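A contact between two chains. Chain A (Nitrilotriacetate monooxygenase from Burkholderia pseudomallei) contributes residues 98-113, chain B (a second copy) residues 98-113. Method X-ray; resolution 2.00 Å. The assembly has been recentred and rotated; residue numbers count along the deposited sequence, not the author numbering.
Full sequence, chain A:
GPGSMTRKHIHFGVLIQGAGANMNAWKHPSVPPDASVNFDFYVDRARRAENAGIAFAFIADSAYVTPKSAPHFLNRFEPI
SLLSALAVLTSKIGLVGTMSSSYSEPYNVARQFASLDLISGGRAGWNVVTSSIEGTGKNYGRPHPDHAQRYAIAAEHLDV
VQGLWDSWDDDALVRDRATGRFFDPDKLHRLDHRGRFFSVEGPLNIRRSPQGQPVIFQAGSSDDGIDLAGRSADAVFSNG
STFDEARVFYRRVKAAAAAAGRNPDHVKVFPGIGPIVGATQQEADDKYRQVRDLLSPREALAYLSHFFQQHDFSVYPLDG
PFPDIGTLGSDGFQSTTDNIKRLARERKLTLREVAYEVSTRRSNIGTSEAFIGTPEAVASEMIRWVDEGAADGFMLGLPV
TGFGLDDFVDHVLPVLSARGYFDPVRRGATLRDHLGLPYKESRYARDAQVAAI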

# COMPACT_ATOMS: atom_id res chain seq x y z
N THR A 98 0.48 0.31 9.44
CA THR A 98 1.85 0.09 9.92
C THR A 98 2.89 0.15 8.79
O THR A 98 2.69 -0.39 7.72
CB THR A 98 1.95 -1.28 10.65
OG1 THR A 98 1.23 -1.21 11.88
CG2 THR A 98 3.40 -1.65 10.95
N MET A 99 4.01 0.81 9.06
CA MET A 99 5.17 0.71 8.20
C MET A 99 6.44 0.94 9.02
O MET A 99 6.48 1.81 9.88
CB MET A 99 5.11 1.69 7.03
CG MET A 99 6.07 1.30 5.91
SD MET A 99 5.92 2.40 4.50
CE MET A 99 4.36 1.87 3.78
N SER A 100 7.45 0.13 8.74
CA SER A 100 8.68 0.11 9.51
C SER A 100 9.63 1.24 9.11
O SER A 100 9.81 1.53 7.93
CB SER A 100 9.39 -1.26 9.32
OG SER A 100 10.80 -1.11 9.35
N SER A 101 10.26 1.84 10.11
CA SER A 101 11.28 2.85 9.89
C SER A 101 12.57 2.25 9.36
O SER A 101 13.30 2.93 8.68
CB SER A 101 11.62 3.57 11.20
OG SER A 101 10.46 3.97 11.86
N SER A 102 12.88 1.01 9.72
CA SER A 102 14.19 0.42 9.36
C SER A 102 14.23 -0.11 7.94
O SER A 102 15.30 -0.18 7.34
CB SER A 102 14.57 -0.70 10.33
OG SER A 102 14.57 -0.23 11.67
N TYR A 103 13.07 -0.45 7.39
CA TYR A 103 13.03 -1.16 6.11
C TYR A 103 12.21 -0.43 5.05
O TYR A 103 11.63 -1.05 4.18
CB TYR A 103 12.52 -2.58 6.35
CG TYR A 103 13.32 -3.31 7.40
CD1 TYR A 103 14.69 -3.46 7.27
CD2 TYR A 103 12.73 -3.78 8.57
CE1 TYR A 103 15.45 -4.12 8.24
CE2 TYR A 103 13.47 -4.45 9.55
CZ TYR A 103 14.83 -4.60 9.38
OH TYR A 103 15.57 -5.24 10.35
N SER A 104 12.22 0.90 5.12
CA SER A 104 11.52 1.76 4.17
C SER A 104 12.35 3.00 3.96
O SER A 104 13.01 3.50 4.90
CB SER A 104 10.20 2.19 4.75
OG SER A 104 10.47 3.13 5.80
N GLU A 105 12.35 3.51 2.74
CA GLU A 105 13.01 4.79 2.47
C GLU A 105 12.06 5.92 2.88
O GLU A 105 10.91 5.93 2.45
CB GLU A 105 13.37 4.91 0.99
CG GLU A 105 14.57 4.10 0.58
CD GLU A 105 15.94 4.75 0.95
OE1 GLU A 105 16.00 5.95 1.32
OE2 GLU A 105 16.97 4.05 0.85
N PRO A 106 12.55 6.89 3.68
CA PRO A 106 11.64 7.96 4.10
C PRO A 106 10.94 8.70 2.94
O PRO A 106 9.78 9.07 3.08
CB PRO A 106 12.56 8.94 4.86
CG PRO A 106 13.94 8.47 4.64
CD PRO A 106 13.91 7.05 4.23
N TYR A 107 11.63 8.89 1.81
CA TYR A 107 10.98 9.55 0.68
C TYR A 107 9.78 8.74 0.17
O TYR A 107 8.72 9.30 -0.15
CB TYR A 107 11.97 9.86 -0.46
CG TYR A 107 11.50 10.95 -1.42
CD1 TYR A 107 11.66 12.30 -1.12
CD2 TYR A 107 10.89 10.62 -2.63
CE1 TYR A 107 11.25 13.31 -2.01
CE2 TYR A 107 10.46 11.60 -3.52
CZ TYR A 107 10.64 12.95 -3.21
OH TYR A 107 10.21 13.91 -4.09
N ASN A 108 9.93 7.42 0.12
CA ASN A 108 8.84 6.54 -0.31
C ASN A 108 7.69 6.51 0.70
O ASN A 108 6.53 6.50 0.33
CB ASN A 108 9.34 5.10 -0.57
CG ASN A 108 10.23 4.99 -1.79
OD1 ASN A 108 10.11 5.79 -2.72
ND2 ASN A 108 11.15 4.01 -1.79
N VAL A 109 8.03 6.43 1.99
CA VAL A 109 7.02 6.47 3.04
C VAL A 109 6.22 7.75 2.97
O VAL A 109 4.98 7.74 2.99
CB VAL A 109 7.67 6.31 4.44
CG1 VAL A 109 6.62 6.53 5.57
CG2 VAL A 109 8.31 4.90 4.55
N ALA A 110 6.92 8.86 2.86
CA ALA A 110 6.26 10.15 2.77
C ALA A 110 5.27 10.21 1.59
O ALA A 110 4.11 10.64 1.76
CB ALA A 110 7.31 11.27 2.70
N ARG A 111 5.71 9.75 0.42
CA ARG A 111 4.86 9.78 -0.79
C ARG A 111 3.67 8.85 -0.67
O ARG A 111 2.57 9.24 -1.03
CB ARG A 111 5.65 9.36 -2.04
CG ARG A 111 6.68 10.36 -2.56
CD ARG A 111 7.20 9.92 -3.91
NE ARG A 111 6.19 10.05 -4.96
CZ ARG A 111 6.10 9.28 -6.04
NH1 ARG A 111 6.93 8.27 -6.24
NH2 ARG A 111 5.14 9.52 -6.92
N GLN A 112 3.89 7.64 -0.17
CA GLN A 112 2.83 6.66 -0.17
C GLN A 112 1.77 7.03 0.83
O GLN A 112 0.59 7.02 0.49
CB GLN A 112 3.36 5.22 0.04
CG GLN A 112 4.17 4.73 -1.14
CD GLN A 112 4.50 3.25 -1.07
OE1 GLN A 112 4.77 2.71 -0.01
NE2 GLN A 112 4.46 2.59 -2.22
N PHE A 113 2.17 7.43 2.04
CA PHE A 113 1.20 7.95 3.02
C PHE A 113 0.55 9.29 2.62
O PHE A 113 -0.65 9.47 2.87
CB PHE A 113 1.80 8.03 4.44
CG PHE A 113 1.80 6.72 5.16
CD1 PHE A 113 0.62 6.19 5.66
CD2 PHE A 113 2.96 6.00 5.31
CE1 PHE A 113 0.61 4.99 6.33
CE2 PHE A 113 2.93 4.77 5.96
CZ PHE A 113 1.73 4.28 6.46
N THR B 98 4.74 2.39 -12.48
CA THR B 98 6.18 2.51 -12.47
C THR B 98 6.70 2.43 -11.03
O THR B 98 6.15 3.06 -10.10
CB THR B 98 6.62 3.84 -13.10
OG1 THR B 98 6.37 3.81 -14.51
CG2 THR B 98 8.10 4.14 -12.83
N MET B 99 7.76 1.66 -10.85
CA MET B 99 8.55 1.71 -9.64
C MET B 99 10.01 1.39 -9.98
O MET B 99 10.33 0.49 -10.79
CB MET B 99 8.00 0.74 -8.59
CG MET B 99 8.62 0.95 -7.20
SD MET B 99 7.79 -0.06 -5.96
CE MET B 99 6.21 0.75 -5.88
N SER B 100 10.90 2.14 -9.34
CA SER B 100 12.31 2.10 -9.65
C SER B 100 13.01 0.90 -8.95
O SER B 100 12.74 0.61 -7.79
CB SER B 100 12.92 3.45 -9.23
OG SER B 100 14.20 3.29 -8.70
N SER B 101 13.90 0.22 -9.67
CA SER B 101 14.72 -0.86 -9.12
C SER B 101 15.78 -0.37 -8.15
O SER B 101 16.20 -1.11 -7.26
CB SER B 101 15.49 -1.59 -10.23
OG SER B 101 14.68 -1.87 -11.34
N SER B 102 16.24 0.87 -8.36
CA SER B 102 17.36 1.44 -7.60
C SER B 102 16.96 2.01 -6.24
O SER B 102 17.77 2.07 -5.32
CB SER B 102 17.99 2.56 -8.43
OG SER B 102 18.39 2.09 -9.71
N TYR B 103 15.70 2.44 -6.12
CA TYR B 103 15.25 3.16 -4.93
C TYR B 103 14.08 2.48 -4.20
O TYR B 103 13.29 3.12 -3.51
CB TYR B 103 14.93 4.60 -5.34
CG TYR B 103 16.14 5.27 -5.98
CD1 TYR B 103 17.33 5.39 -5.27
CD2 TYR B 103 16.11 5.72 -7.31
CE1 TYR B 103 18.47 5.98 -5.85
CE2 TYR B 103 17.25 6.30 -7.90
CZ TYR B 103 18.42 6.43 -7.16
OH TYR B 103 19.54 7.01 -7.72
N SER B 104 14.01 1.16 -4.32
CA SER B 104 12.97 0.38 -3.67
C SER B 104 13.58 -0.92 -3.17
O SER B 104 14.57 -1.40 -3.75
CB SER B 104 11.88 0.08 -4.67
OG SER B 104 12.43 -0.80 -5.66
N GLU B 105 13.03 -1.48 -2.10
CA GLU B 105 13.50 -2.74 -1.56
C GLU B 105 12.67 -3.81 -2.27
O GLU B 105 11.46 -3.69 -2.30
CB GLU B 105 13.30 -2.80 -0.03
CG GLU B 105 13.76 -1.55 0.76
CD GLU B 105 12.96 -0.27 0.41
OE1 GLU B 105 11.71 -0.34 0.21
OE2 GLU B 105 13.61 0.81 0.31
N PRO B 106 13.30 -4.83 -2.86
CA PRO B 106 12.55 -5.87 -3.59
C PRO B 106 11.45 -6.59 -2.79
O PRO B 106 10.40 -6.89 -3.36
CB PRO B 106 13.63 -6.85 -4.07
CG PRO B 106 14.87 -6.47 -3.39
CD PRO B 106 14.75 -5.03 -2.96
N TYR B 107 11.66 -6.82 -1.50
CA TYR B 107 10.60 -7.43 -0.67
C TYR B 107 9.38 -6.52 -0.59
O TYR B 107 8.23 -7.00 -0.66
CB TYR B 107 11.13 -7.80 0.72
CG TYR B 107 10.28 -8.80 1.46
CD1 TYR B 107 10.48 -10.17 1.27
CD2 TYR B 107 9.29 -8.40 2.37
CE1 TYR B 107 9.72 -11.10 1.93
CE2 TYR B 107 8.51 -9.34 3.04
CZ TYR B 107 8.75 -10.70 2.82
OH TYR B 107 8.01 -11.68 3.46
N ASN B 108 9.59 -5.21 -0.50
CA ASN B 108 8.49 -4.27 -0.47
C ASN B 108 7.79 -4.17 -1.83
O ASN B 108 6.55 -4.11 -1.91
CB ASN B 108 8.94 -2.88 -0.03
CG ASN B 108 9.36 -2.83 1.41
OD1 ASN B 108 8.88 -3.61 2.24
ND2 ASN B 108 10.30 -1.93 1.73
N VAL B 109 8.58 -4.14 -2.90
CA VAL B 109 8.03 -4.11 -4.25
C VAL B 109 7.16 -5.34 -4.50
O VAL B 109 6.05 -5.23 -5.00
CB VAL B 109 9.13 -4.04 -5.31
CG1 VAL B 109 8.54 -4.14 -6.71
CG2 VAL B 109 9.96 -2.75 -5.16
N ALA B 110 7.69 -6.51 -4.15
CA ALA B 110 6.96 -7.76 -4.30
C ALA B 110 5.62 -7.70 -3.54
O ALA B 110 4.57 -8.06 -4.08
CB ALA B 110 7.85 -8.94 -3.79
N ARG B 111 5.65 -7.25 -2.30
CA ARG B 111 4.43 -7.22 -1.49
C ARG B 111 3.41 -6.23 -2.04
O ARG B 111 2.23 -6.54 -2.18
CB ARG B 111 4.74 -6.84 -0.04
CG ARG B 111 5.40 -7.90 0.79
CD ARG B 111 5.48 -7.38 2.22
NE ARG B 111 4.18 -7.47 2.87
CZ ARG B 111 3.77 -6.72 3.88
NH1 ARG B 111 4.51 -5.70 4.36
NH2 ARG B 111 2.59 -6.98 4.42
N GLN B 112 3.87 -5.03 -2.35
CA GLN B 112 2.96 -3.98 -2.83
C GLN B 112 2.27 -4.33 -4.16
O GLN B 112 1.04 -4.21 -4.29
CB GLN B 112 3.67 -2.62 -2.85
CG GLN B 112 3.95 -2.13 -1.40
CD GLN B 112 4.37 -0.68 -1.32
OE1 GLN B 112 5.02 -0.16 -2.21
NE2 GLN B 112 4.02 -0.02 -0.21
N PHE B 113 3.02 -4.85 -5.12
CA PHE B 113 2.41 -5.24 -6.37
C PHE B 113 1.56 -6.51 -6.25
O PHE B 113 0.53 -6.61 -6.93
CB PHE B 113 3.44 -5.36 -7.49
CG PHE B 113 3.80 -4.03 -8.09
CD1 PHE B 113 2.95 -3.42 -9.01
CD2 PHE B 113 4.98 -3.39 -7.75
CE1 PHE B 113 3.29 -2.19 -9.57
CE2 PHE B 113 5.34 -2.17 -8.33
CZ PHE B 113 4.50 -1.57 -9.21
O HOH W 1 11.22 2.38 0.46
O HOH W 2 17.46 3.03 -2.02

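The contact pairs the same segment of two copies, and its geometry is nearly two-fold: CA of A:Ser104 lies 7.6 Å from CA of B:Glu105, and CA of A:Glu105 lies 7.6 Å from CA of B:Ser104. The two stretches together bury 310 Å², with A:Gln112, B:Gln112 and B:Glu105 covering the most.

The glutamines meet as a reciprocal amide pair. B:Gln112 NE2 donates to A:Gln112 OE1 at 2.8 Å and A:Gln112 NE2 to B:Gln112 OE1 at 2.8 Å, with N-H...O angles of 176° and 178°, so both bonds are almost linear. Each side chain adopts m at chi1 and t at chi2, which extends its amide from the helix and bridges CA atoms 11.0 Å apart. Glutamine suits this buried site because one amide carries both a donor and an acceptor. The methionines flank the pair: A:Met99 CE lies 4.4 Å from B:Gln112 NE2, and B:Met99 CE 4.5 Å from A:Gln112 NE2.

One helical turn earlier, B:Asn108 ND2 donates to A:Tyr103 O at 2.9 Å (155°), and A:Asn108 ND2 to B:Tyr103 O at 2.9 Å (154°). These amides satisfy loop carbonyls of the partner chain.

The symmetry breaks at Glu105. In chain B its chi2 is p (64°), and OE1 accepts a hydrogen bond from B:Asn108 ND2 at 2.6 Å, while OE2 packs 3.4 Å from A:Glu105 CG. Water 1 links this carboxylate to chain A: it donates to B:Glu105 OE1 at 2.8 Å and accepts from A:Glu105 N and A:Asn108 ND2, each also at 2.8 Å. A:Glu105 instead has chi2 in m (-79°); its OE2 accepts from water 2 at 3.1 Å. Accordingly, B:Glu105 has 46 Å² covered against 26 Å² for A:Glu105.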